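Local coordinates for thioredoxin reductase (Streptomyces clavuligerus, PDB 4NTD) that catalyses, as a flavin-dependent oxidoreductase, the formation of a disulfide bond in a natural sulfur product, in the holomycin pathway, at the interface of chains A and B. Numbering follows the deposited sequence. Chains: chain A/B, Thioredoxin reductase.

Contacts 1 and 2 sample the same two-fold interface between the identical chains, with the centres of their C-alpha atoms about 18 Å apart. The segment 76-79 joins them: B:Asp79 gives its backbone to contact 1, whereas A:Asp79 gives its carboxylate to contact 2. Helix 83-96 contributes to contact 1, and B:Tyr97, the residue directly after it, to contact 2. Because every contact has its twin, each subunit both gives and receives these bonds. Contact 2 further reaches the CXXC segment of the other chain, so if this dimer is the biological one, the partner chain may help to position the redox segment.

Contact 1: the interface of chains A and B. Residues chain A 78, 86, 89, 93; chain B 76-79.
A:Arg78 and A:Glu93 hold B:Ser77 from two sides in this two-fold interface of a thioredoxin-reductase-like flavoprotein, a member of the pyridine nucleotide-disulphide oxidoreductase family. The tight part is built around the arginine. Its guanidinium is used side-on: NE donates to the hydroxyl OG of B:Ser77 at 3.0 Å, nearly straight and in the guanidinium plane, while NH1 donates to the backbone O of B:Ser77 at 2.8 Å, tilted 31° from the carbonyl plane. OG of B:Ser77 sits between its own backbone N and carbonyl carbon (chi1 86°), a rotation that lets it receive NE while giving its hydrogen to B:Leu76 O at 2.6 Å, on a lone pair of that carbonyl. Its hydroxyl is therefore fixed from two directions.

Over one face of the A:Arg78 guanidinium lies that of B:Arg78, centre over centre, with the two CZ atoms 3.5 Å apart and the planes only 2° from parallel. As the same residue of each chain meets its copy, this stack straddles the two-fold. The twin grip of B:Arg78 on chain A, and the bonds to serine, probably help offset the like charges.

Apolar cover comes from helix 83-96, where CD1 of A:Leu86 lies 3.7 Å from CB of B:Ser77 and the methyl CG2 of A:Thr89 faces its CA.

The opposite end is polar and water-lined, with few apolar contacts, yet still held by two bonds. A:Glu93, extended beyond CG, spreads its carboxylate along the backbone of segment 76-79: OE1 accepts from B:Ser77 N at 2.8 Å, from the syn side but tilted out of the carboxylate plane, and OE2 accepts from B:Asp79 N at 3.0 Å from above that plane. Water 1 binds the same OE2 and reaches the carbonyl O of B:Asp79 by a longer second leg. CD of A:Glu93 packs against CB of B:Asp79 at 3.6 Å, the two side chains running antiparallel.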
# COMPACT_ATOMS: atom_id res chain seq x y z
N ARG A 78 11.34 8.30 1.85
CA ARG A 78 12.06 7.90 3.06
C ARG A 78 13.10 6.82 2.75
O ARG A 78 13.42 5.99 3.61
CB ARG A 78 11.08 7.41 4.12
CG ARG A 78 10.10 8.46 4.63
CD ARG A 78 10.83 9.65 5.23
NE ARG A 78 10.00 10.42 6.15
CZ ARG A 78 10.41 11.49 6.82
NH1 ARG A 78 9.58 12.13 7.64
NH2 ARG A 78 11.66 11.93 6.68
N LEU A 86 11.52 6.25 11.45
CA LEU A 86 10.19 6.13 10.83
C LEU A 86 9.13 5.96 11.91
O LEU A 86 8.10 6.63 11.90
CB LEU A 86 10.13 4.95 9.86
CG LEU A 86 8.76 4.72 9.20
CD1 LEU A 86 8.47 5.80 8.17
CD2 LEU A 86 8.66 3.34 8.56
N THR A 89 8.68 9.11 14.24
CA THR A 89 7.94 10.13 13.51
C THR A 89 6.46 9.75 13.40
O THR A 89 5.58 10.58 13.66
CB THR A 89 8.54 10.37 12.10
OG1 THR A 89 9.93 10.69 12.23
CG2 THR A 89 7.83 11.51 11.38
N GLU A 93 3.01 11.60 15.01
CA GLU A 93 1.86 11.98 14.20
C GLU A 93 0.57 11.43 14.81
O GLU A 93 -0.39 12.16 15.03
CB GLU A 93 2.00 11.47 12.76
CG GLU A 93 3.08 12.16 11.95
CD GLU A 93 3.31 11.52 10.59
OE1 GLU A 93 2.97 10.34 10.39
OE2 GLU A 93 3.87 12.21 9.70
N LEU B 76 2.04 7.99 6.26
CA LEU B 76 2.91 7.77 7.43
C LEU B 76 4.26 8.48 7.31
O LEU B 76 4.99 8.28 6.35
CB LEU B 76 3.14 6.28 7.68
CG LEU B 76 3.91 5.93 8.95
CD1 LEU B 76 3.09 6.26 10.19
CD2 LEU B 76 4.32 4.46 8.95
N SER B 77 4.56 9.30 8.32
CA SER B 77 5.80 10.11 8.42
C SER B 77 5.83 11.36 7.53
O SER B 77 6.76 12.16 7.65
CB SER B 77 7.06 9.25 8.19
OG SER B 77 7.39 9.14 6.81
N ARG B 78 4.81 11.54 6.69
CA ARG B 78 4.71 12.70 5.81
C ARG B 78 3.35 13.39 5.94
O ARG B 78 2.86 14.00 4.99
CB ARG B 78 4.95 12.29 4.35
CG ARG B 78 6.35 11.75 4.07
CD ARG B 78 7.42 12.77 4.42
NE ARG B 78 8.68 12.53 3.72
CZ ARG B 78 9.76 13.30 3.85
NH1 ARG B 78 10.87 13.00 3.17
NH2 ARG B 78 9.75 14.37 4.63
N ASP B 79 2.74 13.29 7.12
CA ASP B 79 1.46 13.95 7.37
C ASP B 79 1.65 15.46 7.33
O ASP B 79 2.40 16.02 8.13
CB ASP B 79 0.89 13.50 8.72
CG ASP B 79 -0.52 14.01 8.95
OD1 ASP B 79 -1.40 13.76 8.10
OD2 ASP B 79 -0.74 14.65 9.99
O HOH W 1 4.62 14.77 9.99

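Contact 2: the interface of chains A and B. Residues chain A 73-74, 79, 164-165, 169; chain B 51, 97.
The CXXC redox motif, whose second cysteine, A:Cys165, lies in helix 163-166, is approached by B:Arg51, the last residue of helix 40-51, which starts within the Rossmann glycine loop of the FAD-binding fold. Its NH2 donates to the backbone O of A:Tyr164, the residue before A:Cys165, at 3.0 Å and 166° at the hydrogen, with the oxygen in the guanidinium plane. The same NH2 also donates to OE1 of A:Glu169, while NH1 forms the salt bridge to OE2 of A:Glu169 at 2.8 Å. This is an end-on, two-nitrogen grip: both oxygens use their syn lone pairs, and the carboxylate and guanidinium planes lie 15° apart, which is evidence for a well-aligned pair.

The arginine chain bends at CG-CD (chi3 47°), turning the guanidinium so that its edge meets these acceptors and one face meets the FAD-site residue A:Gln73, whose CB stands 3.3 Å from CZ of B:Arg51. At the remaining edge, NE is bound by water 3, which continues to A:Tyr164 O; water 2 links that carbonyl to B:Arg51 O.

B:Tyr97 completes the patch. CG of B:Arg51 packs over the ring face of B:Tyr97, and NH1 donates to its hydroxyl OH at 3.0 Å, so the phenol is held from within its own chain. OH in turn donates across the interface to OD2 of A:Asp79 at 2.5 Å, on the syn lone pair, with OD2 at the ring edge. The other oxygen of that carboxylate, OD1, takes the backbone N of A:Gly74 at 2.8 Å on its anti lone pair.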
# COMPACT_ATOMS: atom_id res chain seq x y z
N GLN A 73 15.07 0.79 3.02
CA GLN A 73 15.14 1.27 1.64
C GLN A 73 13.83 0.98 0.91
O GLN A 73 13.11 0.03 1.25
CB GLN A 73 16.28 0.56 0.90
CG GLN A 73 17.62 0.55 1.62
CD GLN A 73 18.30 1.91 1.68
OE1 GLN A 73 17.98 2.83 0.91
NE2 GLN A 73 19.26 2.05 2.59
N GLY A 74 13.52 1.81 -0.08
CA GLY A 74 12.41 1.56 -1.01
C GLY A 74 11.05 2.14 -0.64
O GLY A 74 10.07 1.87 -1.32
N ASP A 79 13.64 6.83 1.54
CA ASP A 79 14.67 5.87 1.16
C ASP A 79 15.94 6.14 1.97
O ASP A 79 16.52 7.22 1.87
CB ASP A 79 14.95 5.96 -0.35
CG ASP A 79 15.88 4.87 -0.83
OD1 ASP A 79 15.59 3.67 -0.60
OD2 ASP A 79 16.91 5.21 -1.45
N TYR A 164 15.20 -7.06 -2.34
CA TYR A 164 14.69 -5.70 -2.59
C TYR A 164 15.20 -4.74 -1.53
O TYR A 164 15.55 -3.59 -1.83
CB TYR A 164 13.16 -5.69 -2.69
CG TYR A 164 12.69 -6.56 -3.83
CD1 TYR A 164 12.92 -6.18 -5.15
CD2 TYR A 164 12.05 -7.77 -3.61
CE1 TYR A 164 12.52 -6.97 -6.20
CE2 TYR A 164 11.65 -8.58 -4.66
CZ TYR A 164 11.89 -8.16 -5.95
OH TYR A 164 11.51 -8.94 -7.01
N CYS A 165 15.27 -5.21 -0.29
CA CYS A 165 15.74 -4.41 0.83
C CYS A 165 17.24 -4.15 0.78
O CYS A 165 17.69 -3.05 1.11
CB CYS A 165 15.40 -5.10 2.16
SG CYS A 165 13.66 -5.54 2.35
N GLU A 169 22.54 -2.48 -2.20
CA GLU A 169 23.65 -2.15 -1.31
C GLU A 169 24.82 -3.14 -1.41
O GLU A 169 25.94 -2.81 -1.02
CB GLU A 169 23.17 -2.07 0.15
CG GLU A 169 22.38 -0.81 0.48
CD GLU A 169 21.03 -0.72 -0.20
OE1 GLU A 169 20.34 -1.76 -0.34
OE2 GLU A 169 20.63 0.39 -0.60
N ARG B 51 16.23 0.11 -7.97
CA ARG B 51 17.05 -0.54 -6.94
C ARG B 51 17.33 -2.01 -7.28
O ARG B 51 18.34 -2.57 -6.85
CB ARG B 51 16.39 -0.43 -5.56
CG ARG B 51 16.53 0.96 -4.93
CD ARG B 51 15.84 1.02 -3.57
NE ARG B 51 16.21 -0.13 -2.76
CZ ARG B 51 17.38 -0.29 -2.13
NH1 ARG B 51 18.30 0.67 -2.15
NH2 ARG B 51 17.60 -1.41 -1.45
N TYR B 97 19.06 6.53 -8.55
CA TYR B 97 19.33 5.13 -8.89
C TYR B 97 19.50 4.89 -10.39
O TYR B 97 19.75 3.76 -10.81
CB TYR B 97 18.23 4.22 -8.33
CG TYR B 97 18.29 4.07 -6.82
CD1 TYR B 97 19.31 3.35 -6.22
CD2 TYR B 97 17.33 4.66 -6.00
CE1 TYR B 97 19.37 3.22 -4.84
CE2 TYR B 97 17.38 4.53 -4.63
CZ TYR B 97 18.41 3.80 -4.05
OH TYR B 97 18.48 3.65 -2.69
O HOH W 2 17.56 -3.82 -3.98
O HOH W 3 13.81 -1.55 -3.02